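Local coordinates for protein pullulanase (Bacillus acidopullulyticus, PDB 2WAN) that hydrolyses the alpha-1,6-glucosidic linkages of pullulan and probably of branched starch polysaccharides, at residues Thr327-Trp332 / Leu341-Ser346; Ala396-Val401 / Met407-Lys412; Phe830-Ala835 / Asn858-Asp863. All blocks are in the same frame, centred on the assembly; numbering follows the deposited sequence. Where two conformers were deposited one is given.

Contact 1: Thr327-Trp332 / Leu341-Ser346; sequences TSFRVW and LLLYNS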
loop_
_atom_site.group_PDB
_atom_site.type_symbol
_atom_site.label_atom_id
_atom_site.label_comp_id
_atom_site.label_asym_id
_atom_site.label_seq_id
_atom_site.Cartn_x
_atom_site.Cartn_y
_atom_site.Cartn_z
ATOM N N THR A 327 -33.077 -14.329 -2.610
ATOM C CA THR A 327 -31.818 -13.577 -2.475
ATOM C C THR A 327 -31.962 -12.577 -1.315
ATOM O O THR A 327 -32.971 -11.889 -1.208
ATOM C CB THR A 327 -31.419 -12.864 -3.804
ATOM O OG1 THR A 327 -31.146 -13.837 -4.821
ATOM C CG2 THR A 327 -30.175 -11.997 -3.608
ATOM N N SER A 328 -30.961 -12.524 -0.441
ATOM C CA SER A 328 -30.940 -11.555 0.656
ATOM C C SER A 328 -29.920 -10.461 0.363
ATOM O O SER A 328 -28.838 -10.743 -0.177
ATOM C CB SER A 328 -30.579 -12.235 1.973
ATOM O OG SER A 328 -31.573 -13.191 2.317
ATOM N N PHE A 329 -30.275 -9.235 0.742
ATOM C CA PHE A 329 -29.462 -8.048 0.478
ATOM C C PHE A 329 -29.174 -7.388 1.811
ATOM O O PHE A 329 -30.020 -7.394 2.717
ATOM C CB PHE A 329 -30.197 -7.066 -0.432
ATOM C CG PHE A 329 -30.602 -7.653 -1.764
ATOM C CD1 PHE A 329 -31.752 -8.442 -1.884
ATOM C CD2 PHE A 329 -29.832 -7.407 -2.906
ATOM C CE1 PHE A 329 -32.126 -8.976 -3.123
ATOM C CE2 PHE A 329 -30.200 -7.927 -4.153
ATOM C CZ PHE A 329 -31.356 -8.720 -4.258
ATOM N N ARG A 330 -27.968 -6.841 1.944
ATOM C CA ARG A 330 -27.609 -6.078 3.138
ATOM C C ARG A 330 -26.581 -5.025 2.791
ATOM O O ARG A 330 -25.608 -5.310 2.075
ATOM C CB ARG A 330 -27.087 -6.969 4.274
ATOM C CG ARG A 330 -27.024 -6.203 5.624
ATOM C CD ARG A 330 -26.462 -7.034 6.764
ATOM N NE ARG A 330 -27.350 -8.126 7.182
ATOM C CZ ARG A 330 -28.245 -8.040 8.167
ATOM N NH1 ARG A 330 -28.400 -6.908 8.840
ATOM N NH2 ARG A 330 -28.987 -9.093 8.479
ATOM N N VAL A 331 -26.827 -3.803 3.269
ATOM C CA VAL A 331 -25.947 -2.654 3.005
ATOM C C VAL A 331 -25.780 -1.830 4.281
ATOM O O VAL A 331 -26.737 -1.673 5.057
ATOM C CB VAL A 331 -26.488 -1.764 1.831
ATOM C CG1 VAL A 331 -27.861 -1.134 2.181
ATOM C CG2 VAL A 331 -25.473 -0.685 1.429
ATOM N N TRP A 332 -24.566 -1.320 4.508
ATOM C CA TRP A 332 -24.283 -0.467 5.661
ATOM C C TRP A 332 -24.510 0.997 5.300
ATOM O O TRP A 332 -23.816 1.548 4.446
ATOM C CB TRP A 332 -22.836 -0.689 6.137
ATOM C CG TRP A 332 -22.508 -0.016 7.458
ATOM C CD1 TRP A 332 -23.028 -0.313 8.691
ATOM C CD2 TRP A 332 -21.577 1.051 7.656
ATOM N NE1 TRP A 332 -22.473 0.520 9.652
ATOM C CE2 TRP A 332 -21.577 1.360 9.040
ATOM C CE3 TRP A 332 -20.725 1.768 6.799
ATOM C CZ2 TRP A 332 -20.762 2.369 9.583
ATOM C CZ3 TRP A 332 -19.924 2.771 7.336
ATOM C CH2 TRP A 332 -19.951 3.062 8.718
ATOM N N LEU A 341 -34.467 -0.976 -2.272
ATOM C CA LEU A 341 -33.880 -1.861 -3.284
ATOM C C LEU A 341 -34.587 -1.650 -4.623
ATOM O O LEU A 341 -35.822 -1.753 -4.698
ATOM C CB LEU A 341 -34.017 -3.329 -2.833
ATOM C CG LEU A 341 -33.530 -4.432 -3.786
ATOM C CD1 LEU A 341 -31.994 -4.393 -3.899
ATOM C CD2 LEU A 341 -33.994 -5.800 -3.297
ATOM N N LEU A 342 -33.805 -1.376 -5.673
ATOM C CA LEU A 342 -34.332 -1.251 -7.030
ATOM C C LEU A 342 -33.905 -2.485 -7.807
ATOM O O LEU A 342 -32.707 -2.754 -7.943
ATOM C CB LEU A 342 -33.827 0.024 -7.731
ATOM C CG LEU A 342 -33.996 1.351 -6.966
ATOM C CD1 LEU A 342 -33.510 2.544 -7.802
ATOM C CD2 LEU A 342 -35.445 1.537 -6.595
ATOM N N LEU A 343 -34.895 -3.248 -8.265
ATOM C CA LEU A 343 -34.680 -4.489 -9.018
ATOM C C LEU A 343 -35.054 -4.298 -10.474
ATOM O O LEU A 343 -36.108 -3.721 -10.768
ATOM C CB LEU A 343 -35.530 -5.633 -8.424
ATOM C CG LEU A 343 -35.040 -6.239 -7.110
ATOM C CD1 LEU A 343 -36.034 -7.289 -6.608
ATOM C CD2 LEU A 343 -33.640 -6.863 -7.232
ATOM N N TYR A 344 -34.202 -4.801 -11.373
ATOM C CA TYR A 344 -34.383 -4.695 -12.820
ATOM C C TYR A 344 -34.264 -6.086 -13.455
ATOM O O TYR A 344 -33.268 -6.800 -13.252
ATOM C CB TYR A 344 -33.322 -3.783 -13.451
ATOM C CG TYR A 344 -33.200 -2.387 -12.836
ATOM C CD1 TYR A 344 -33.768 -1.279 -13.462
ATOM C CD2 TYR A 344 -32.491 -2.187 -11.641
ATOM C CE1 TYR A 344 -33.633 0.016 -12.908
ATOM C CE2 TYR A 344 -32.365 -0.906 -11.074
ATOM C CZ TYR A 344 -32.944 0.181 -11.711
ATOM O OH TYR A 344 -32.813 1.432 -11.147
ATOM N N ASN A 345 -35.270 -6.463 -14.237
ATOM C CA ASN A 345 -35.226 -7.734 -14.967
ATOM C C ASN A 345 -34.567 -7.621 -16.344
ATOM O O ASN A 345 -34.709 -8.506 -17.195
ATOM C CB ASN A 345 -36.642 -8.329 -15.057
ATOM C CG ASN A 345 -37.568 -7.507 -15.929
ATOM O OD1 ASN A 345 -37.168 -6.507 -16.528
ATOM N ND2 ASN A 345 -38.828 -7.935 -16.006
ATOM N N SER A 346 -33.860 -6.515 -16.557
ATOM C CA SER A 346 -33.078 -6.299 -17.767
ATOM C C SER A 346 -31.889 -5.389 -17.469
ATOM O O SER A 346 -31.865 -4.662 -16.481
ATOM C CB SER A 346 -33.926 -5.705 -18.906
ATOM O OG SER A 346 -34.110 -4.299 -18.750
#
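Leu341 lays one of its methyls over a face of the Phe329 ring, and this CH-pi contact is the centre of the pairing. CD2 of Leu341 sits 3.9 Å from the centroid of the Phe329 ring, 19° off the ring normal and displaced toward the rim on the CE1 side, where Leu341 CD2 and Phe329 CE1 are 3.7 Å apart. The second methyl lies on the same side of the ring, above the opposite rim, with Leu341 CD1 3.8 Å from Phe329 CD2. The two side chains cross at about a right angle; in Leu341, CG stands anti to the backbone N (chi1 177°), which carries both methyls out to the ring. Apolar packing is completed by Leu343, whose CD2 approaches Phe329 CZ obliquely at 4.2 Å. No hydrogen bond joins the segments: the nearest CA atoms, of Phe329 and Leu341, are 8.5 Å apart. Tyr378 meets the Phe329 ring edge-to-face, and Val369 touches both Phe329 and Leu341. With an alanine in place of Phe329, the Leu341 methyls would probably face a gap and Tyr378 would lose its ring partner. Strand 326-332 pairs with 319-322 and 364-370, strand 338-344 with 353-359 and 377-383; side-chain packing without backbone pairing is characteristic of the core of a beta-sandwich, as in the carbohydrate-binding module 48 to which both strands belong.

Contact 2: Ala396-Val401 / Met407-Lys412; sequences ARAISV and MIVDLK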
loop_
_atom_site.group_PDB
_atom_site.type_symbol
_atom_site.label_atom_id
_atom_site.label_comp_id
_atom_site.label_asym_id
_atom_site.label_seq_id
_atom_site.Cartn_x
_atom_site.Cartn_y
_atom_site.Cartn_z
ATOM N N ALA A 396 -21.082 -5.986 -4.809
ATOM C CA ALA A 396 -21.542 -6.708 -6.001
ATOM C C ALA A 396 -20.401 -7.549 -6.580
ATOM O O ALA A 396 -19.247 -7.090 -6.609
ATOM C CB ALA A 396 -22.044 -5.717 -7.083
ATOM N N ARG A 397 -20.748 -8.743 -7.084
ATOM C CA ARG A 397 -19.779 -9.660 -7.676
ATOM C C ARG A 397 -19.785 -9.654 -9.197
ATOM O O ARG A 397 -18.913 -10.274 -9.814
ATOM C CB ARG A 397 -20.014 -11.103 -7.210
ATOM C CG ARG A 397 -20.195 -11.300 -5.708
ATOM C CD ARG A 397 -19.150 -10.552 -4.860
ATOM N NE ARG A 397 -19.120 -11.107 -3.500
ATOM C CZ ARG A 397 -18.425 -10.585 -2.493
ATOM N NH1 ARG A 397 -17.718 -9.477 -2.663
ATOM N NH2 ARG A 397 -18.428 -11.181 -1.307
ATOM N N ALA A 398 -20.791 -9.009 -9.789
ATOM C CA ALA A 398 -20.943 -8.865 -11.240
ATOM C C ALA A 398 -21.767 -7.586 -11.485
ATOM O O ALA A 398 -22.358 -7.035 -10.536
ATOM C CB ALA A 398 -21.636 -10.090 -11.829
ATOM N N ILE A 399 -21.750 -7.106 -12.726
ATOM C CA ILE A 399 -22.340 -5.810 -13.087
ATOM C C ILE A 399 -22.988 -5.808 -14.478
ATOM O O ILE A 399 -22.731 -6.686 -15.304
ATOM C CB ILE A 399 -21.268 -4.677 -13.070
ATOM C CG1 ILE A 399 -20.035 -5.100 -13.893
ATOM C CG2 ILE A 399 -20.911 -4.264 -11.635
ATOM C CD1 ILE A 399 -18.995 -3.943 -14.165
ATOM N N SER A 400 -23.823 -4.804 -14.741
ATOM C CA SER A 400 -24.185 -4.496 -16.111
ATOM C C SER A 400 -22.936 -3.918 -16.772
ATOM O O SER A 400 -21.980 -3.549 -16.067
ATOM C CB SER A 400 -25.301 -3.454 -16.130
ATOM O OG SER A 400 -24.862 -2.267 -15.496
ATOM N N VAL A 401 -22.955 -3.821 -18.103
ATOM C CA VAL A 401 -21.862 -3.168 -18.844
ATOM C C VAL A 401 -21.654 -1.771 -18.260
ATOM O O VAL A 401 -22.633 -1.023 -18.062
ATOM C CB VAL A 401 -22.168 -3.093 -20.363
ATOM C CG1 VAL A 401 -21.029 -2.396 -21.130
ATOM C CG2 VAL A 401 -22.359 -4.493 -20.924
ATOM N N MET A 407 -25.229 -6.908 -10.579
ATOM C CA MET A 407 -25.894 -8.080 -11.146
ATOM C C MET A 407 -25.843 -9.237 -10.155
ATOM O O MET A 407 -24.788 -9.552 -9.623
ATOM C CB MET A 407 -25.232 -8.482 -12.460
ATOM C CG MET A 407 -25.945 -9.615 -13.209
ATOM S SD MET A 407 -25.017 -10.026 -14.697
ATOM C CE MET A 407 -26.130 -11.224 -15.421
ATOM N N ILE A 408 -26.994 -9.864 -9.910
ATOM C CA ILE A 408 -27.088 -11.003 -9.006
ATOM C C ILE A 408 -26.790 -12.272 -9.810
ATOM O O ILE A 408 -27.431 -12.528 -10.856
ATOM C CB ILE A 408 -28.507 -11.103 -8.416
ATOM C CG1 ILE A 408 -28.835 -9.861 -7.580
ATOM C CG2 ILE A 408 -28.659 -12.391 -7.576
ATOM C CD1 ILE A 408 -30.218 -9.338 -7.792
ATOM N N VAL A 409 -25.831 -13.070 -9.335
ATOM C CA VAL A 409 -25.404 -14.257 -10.094
ATOM C C VAL A 409 -25.192 -15.466 -9.187
ATOM O O VAL A 409 -24.943 -15.317 -7.976
ATOM C CB VAL A 409 -24.076 -13.990 -10.907
ATOM C CG1 VAL A 409 -24.283 -12.863 -11.926
ATOM C CG2 VAL A 409 -22.888 -13.659 -9.965
ATOM N N ASP A 410 -25.317 -16.645 -9.799
ATOM C CA ASP A 410 -24.961 -17.924 -9.183
ATOM C C ASP A 410 -23.460 -18.165 -9.416
ATOM O O ASP A 410 -23.064 -18.582 -10.505
ATOM C CB ASP A 410 -25.770 -19.029 -9.856
ATOM C CG ASP A 410 -25.508 -20.410 -9.264
ATOM O OD1 ASP A 410 -24.611 -20.562 -8.398
ATOM O OD2 ASP A 410 -26.225 -21.345 -9.678
ATOM N N LEU A 411 -22.643 -17.911 -8.390
ATOM C CA LEU A 411 -21.178 -18.041 -8.530
ATOM C C LEU A 411 -20.749 -19.459 -8.888
ATOM O O LEU A 411 -19.831 -19.631 -9.658
ATOM C CB LEU A 411 -20.442 -17.562 -7.284
ATOM C CG LEU A 411 -20.459 -16.035 -7.127
ATOM C CD1 LEU A 411 -19.926 -15.659 -5.758
ATOM C CD2 LEU A 411 -19.656 -15.369 -8.240
ATOM N N LYS A 412 -21.437 -20.471 -8.358
ATOM C CA LYS A 412 -21.122 -21.871 -8.684
ATOM C C LYS A 412 -21.130 -22.130 -10.189
ATOM O O LYS A 412 -20.221 -22.770 -10.727
ATOM C CB LYS A 412 -22.117 -22.824 -8.002
ATOM C CG LYS A 412 -21.986 -22.913 -6.496
ATOM C CD LYS A 412 -20.544 -23.010 -6.053
ATOM C CE LYS A 412 -20.030 -21.644 -5.634
ATOM N NZ LYS A 412 -18.703 -21.735 -4.990
HETATM O O HOH W 1 -23.315 -10.065 -7.287
#
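Ala398 and Met407 are joined by the one direct hydrogen bond between the segments, from Met407 N to Ala398 O at 2.9 Å. The N-H...O angle is 150°, and the donor lies above the carbonyl plane, 52° out of it, instead of on a lone pair. A water adds a second polar link: it accepts from Arg397 N and donates to Met407 O at 2.8 Å, bridging the backbones beside the direct bond. Apolar contacts fill the space around these links. Ala398 CB packs 4.0 Å from Met407 CB and 3.8 Å from Val409 CG1, while Met407 CB also lies close to Ile399 N. The Met407 chain starts with CG anti to the backbone N (chi1 -174°) and continues extended, so only its root packs on Ala398 while the far end runs away, past Ile399 O. Farther along, Arg397 CG meets Leu411 CD1 at 4.4 Å; the arginine's end turns away to a cation-pi contact with Tyr609, and Leu411 touches Ile531 on helix 529-543. Ser400 OG is bonded to Thr404 OG1 and Arg405 N within the loop connecting the segments. The chemistry is that of two extended, largely irregular segments joined by one direct backbone bond and one water bridge: the small Ala398 side chain fits against Met407 and Val409, and the buried Ala398 N finds no partner in the model, a likely energetic cost of that fit.

Contact 3: Phe830-Ala835 / Asn858-Asp863; sequences FRMTTA and NYANHD. With SO4 (sulfate ion), chain L; SO4 (sulfate ion), chain J.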
loop_
_atom_site.group_PDB
_atom_site.type_symbol
_atom_site.label_atom_id
_atom_site.label_comp_id
_atom_site.label_asym_id
_atom_site.label_seq_id
_atom_site.Cartn_x
_atom_site.Cartn_y
_atom_site.Cartn_z
ATOM N N PHE A 830 20.398 -19.635 -1.832
ATOM C CA PHE A 830 20.002 -18.298 -2.274
ATOM C C PHE A 830 18.721 -17.780 -1.618
ATOM O O PHE A 830 18.371 -16.601 -1.782
ATOM C CB PHE A 830 19.807 -18.289 -3.799
ATOM C CG PHE A 830 21.086 -18.490 -4.584
ATOM C CD1 PHE A 830 22.058 -17.497 -4.629
ATOM C CD2 PHE A 830 21.288 -19.673 -5.290
ATOM C CE1 PHE A 830 23.238 -17.687 -5.370
ATOM C CE2 PHE A 830 22.454 -19.875 -6.045
ATOM C CZ PHE A 830 23.437 -18.875 -6.073
ATOM N N ARG A 831 18.042 -18.649 -0.855
ATOM C CA ARG A 831 16.687 -18.387 -0.382
ATOM C C ARG A 831 16.576 -18.735 1.105
ATOM O O ARG A 831 15.597 -19.349 1.557
ATOM C CB ARG A 831 15.687 -19.214 -1.198
ATOM C CG ARG A 831 15.665 -18.810 -2.674
ATOM C CD ARG A 831 14.662 -19.658 -3.443
ATOM N NE ARG A 831 15.229 -20.925 -3.888
ATOM C CZ ARG A 831 14.925 -22.132 -3.423
ATOM N NH1 ARG A 831 14.046 -22.306 -2.427
ATOM N NH2 ARG A 831 15.515 -23.189 -3.961
ATOM N N MET A 832 17.588 -18.335 1.875
ATOM C CA MET A 832 17.493 -18.481 3.345
ATOM C C MET A 832 16.269 -17.728 3.873
ATOM O O MET A 832 15.842 -16.718 3.283
ATOM C CB MET A 832 18.793 -18.031 4.015
ATOM C CG MET A 832 19.918 -18.954 3.689
ATOM S SD MET A 832 21.453 -18.506 4.522
ATOM C CE MET A 832 22.388 -17.761 3.172
ATOM N N THR A 833 15.678 -18.231 4.958
ATOM C CA THR A 833 14.380 -17.705 5.407
ATOM C C THR A 833 14.443 -16.864 6.697
ATOM O O THR A 833 13.469 -16.180 7.042
ATOM C CB THR A 833 13.339 -18.839 5.602
ATOM O OG1 THR A 833 13.793 -19.729 6.626
ATOM C CG2 THR A 833 13.098 -19.639 4.286
ATOM N N THR A 834 15.573 -16.898 7.391
ATOM C CA THR A 834 15.744 -16.087 8.601
ATOM C C THR A 834 17.041 -15.286 8.580
ATOM O O THR A 834 18.020 -15.653 7.899
ATOM C CB THR A 834 15.727 -16.947 9.887
ATOM O OG1 THR A 834 16.945 -17.695 9.977
ATOM C CG2 THR A 834 14.531 -17.917 9.889
ATOM N N ALA A 835 17.034 -14.197 9.343
ATOM C CA ALA A 835 18.226 -13.379 9.549
ATOM C C ALA A 835 19.359 -14.194 10.168
ATOM O O ALA A 835 20.501 -14.053 9.752
ATOM C CB ALA A 835 17.905 -12.179 10.407
ATOM N N ASN A 858 28.189 -24.041 4.218
ATOM C CA ASN A 858 27.589 -25.001 5.156
ATOM C C ASN A 858 26.336 -25.664 4.568
ATOM O O ASN A 858 25.410 -25.925 5.313
ATOM C CB ASN A 858 27.182 -24.329 6.508
ATOM C CG ASN A 858 28.307 -23.526 7.180
ATOM O OD1 ASN A 858 29.451 -24.002 7.280
ATOM N ND2 ASN A 858 27.967 -22.298 7.679
ATOM N N TYR A 859 26.301 -25.911 3.255
ATOM C CA TYR A 859 25.070 -26.417 2.590
ATOM C C TYR A 859 23.870 -25.562 3.020
ATOM O O TYR A 859 22.859 -26.092 3.507
ATOM C CB TYR A 859 24.792 -27.888 2.963
ATOM C CG TYR A 859 25.922 -28.838 2.665
ATOM C CD1 TYR A 859 26.166 -29.255 1.370
ATOM C CD2 TYR A 859 26.740 -29.330 3.699
ATOM C CE1 TYR A 859 27.219 -30.112 1.080
ATOM C CE2 TYR A 859 27.799 -30.200 3.422
ATOM C CZ TYR A 859 28.022 -30.590 2.113
ATOM O OH TYR A 859 29.045 -31.453 1.802
ATOM N N ALA A 860 23.981 -24.248 2.843
ATOM C CA ALA A 860 23.047 -23.296 3.442
ATOM C C ALA A 860 21.590 -23.616 3.108
ATOM O O ALA A 860 21.259 -23.845 1.940
ATOM C CB ALA A 860 23.395 -21.870 3.020
ATOM N N ASN A 861 20.733 -23.669 4.139
ATOM C CA ASN A 861 19.293 -23.924 3.908
ATOM C C ASN A 861 19.024 -25.210 3.089
ATOM O O ASN A 861 18.117 -25.258 2.244
ATOM C CB ASN A 861 18.662 -22.693 3.229
ATOM C CG ASN A 861 17.137 -22.667 3.323
ATOM O OD1 ASN A 861 16.548 -23.103 4.319
ATOM N ND2 ASN A 861 16.492 -22.118 2.285
ATOM N N HIS A 862 19.796 -26.263 3.379
ATOM C CA HIS A 862 19.649 -27.573 2.726
ATOM C C HIS A 862 19.996 -27.558 1.229
ATOM O O HIS A 862 19.437 -28.316 0.445
ATOM C CB HIS A 862 18.246 -28.157 2.960
ATOM C CG HIS A 862 17.992 -28.594 4.373
ATOM N ND1 HIS A 862 18.907 -28.432 5.388
ATOM C CD2 HIS A 862 16.894 -29.146 4.943
ATOM C CE1 HIS A 862 18.398 -28.895 6.517
ATOM N NE2 HIS A 862 17.180 -29.334 6.274
ATOM N N ASP A 863 20.940 -26.701 0.847
ATOM C CA ASP A 863 21.478 -26.767 -0.517
ATOM C C ASP A 863 22.292 -28.035 -0.731
ATOM O O ASP A 863 22.921 -28.537 0.218
ATOM C CB ASP A 863 22.356 -25.537 -0.802
ATOM C CG ASP A 863 22.300 -25.141 -2.250
ATOM O OD1 ASP A 863 22.942 -25.826 -3.081
ATOM O OD2 ASP A 863 21.572 -24.167 -2.556
HETATM S S SO4 L . 20.938 -24.373 7.802
HETATM O O1 SO4 L . 20.257 -25.468 7.103
HETATM O O2 SO4 L . 19.991 -23.733 8.723
HETATM O O3 SO4 L . 21.438 -23.414 6.826
HETATM O O4 SO4 L . 22.070 -24.879 8.577
HETATM S S SO4 J . 13.301 -25.849 -2.342
HETATM O O1 SO4 J . 13.340 -27.035 -1.487
HETATM O O2 SO4 J . 12.209 -25.984 -3.322
HETATM O O3 SO4 J . 14.575 -25.755 -3.089
HETATM O O4 SO4 J . 13.036 -24.663 -1.501
HETATM O O HOH W 2 14.684 -22.312 5.913
#
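Asn861 turns its amide toward the backbone of Arg831, while the Arg831 guanidinium gives an edge to a sulfate. NH1 of Arg831 donates to O4 of that sulfate (chain J) at 2.7 Å and NH2 to O3 at 2.9 Å, with N-H...O angles of 164° and 170°; O3 lies in the guanidinium plane, so this is a two-pronged, edge-on grip. The guanidinium is anchored from the protein side as well, by a salt bridge from NH1 to Asp432 and a bond from NE to Arg824 O. The His862 ring is met obliquely by O1 of the second sulfate (chain L), and O3 of that ion accepts from Asn861 N at 2.8 Å. Both ions probably come from the crystallisation liquor. The Asn861 amide is fixed at both ends. Its CG is anti to the backbone N (chi1 -163°), which sends ND2 toward Arg831 O; although the two atoms are 3.0 Å apart the angle is poor, and ND2 bonds instead to Pro828 O. OD1 accepts from Gln837 NE2 and from a water, 2.6 Å away, that also contacts Thr833 OG1. On the apolar side of the contact, the Met832 and Asn861 side chains run antiparallel alongside each other, with Met832 CG 4.0 Å from Asn861 CB, and Met832 SD reaches Ala860 CB at 4.2 Å. Asp863 N bonds to Ala860 O at 3.1 Å, closing a turn whose central residues, Asn861 and His862, are both left-handed, closest to type III'. This turn lies in the connection between antiparallel strands 852-856 and 868-873, and the contact seats that hairpin of the C-terminal all-beta domain on the loop leaving helix 811-826.

Overall arrangement
The contacts follow one another along the chain. Contacts 1 and 2 are neighbours, centres 12 Å apart, and share a core: Ile408 CD1 of contact 2 packs 3.8 Å from Phe329 CZ of contact 1. Contact 1 lies in the carbohydrate-binding module; contact 2 includes the end of short strand 406-407 of the same sheet and leads on toward 435-438, the first strand of the eight-stranded parallel catalytic barrel. Contact 3 is remote, its centre about 54 Å from that of contact 1 and 46 Å from that of contact 2, where the chain passes from helix 811-826 to the C-terminal all-beta domain. Contacts 2 and 3 thus mark the chain's approach to the barrel and its departure.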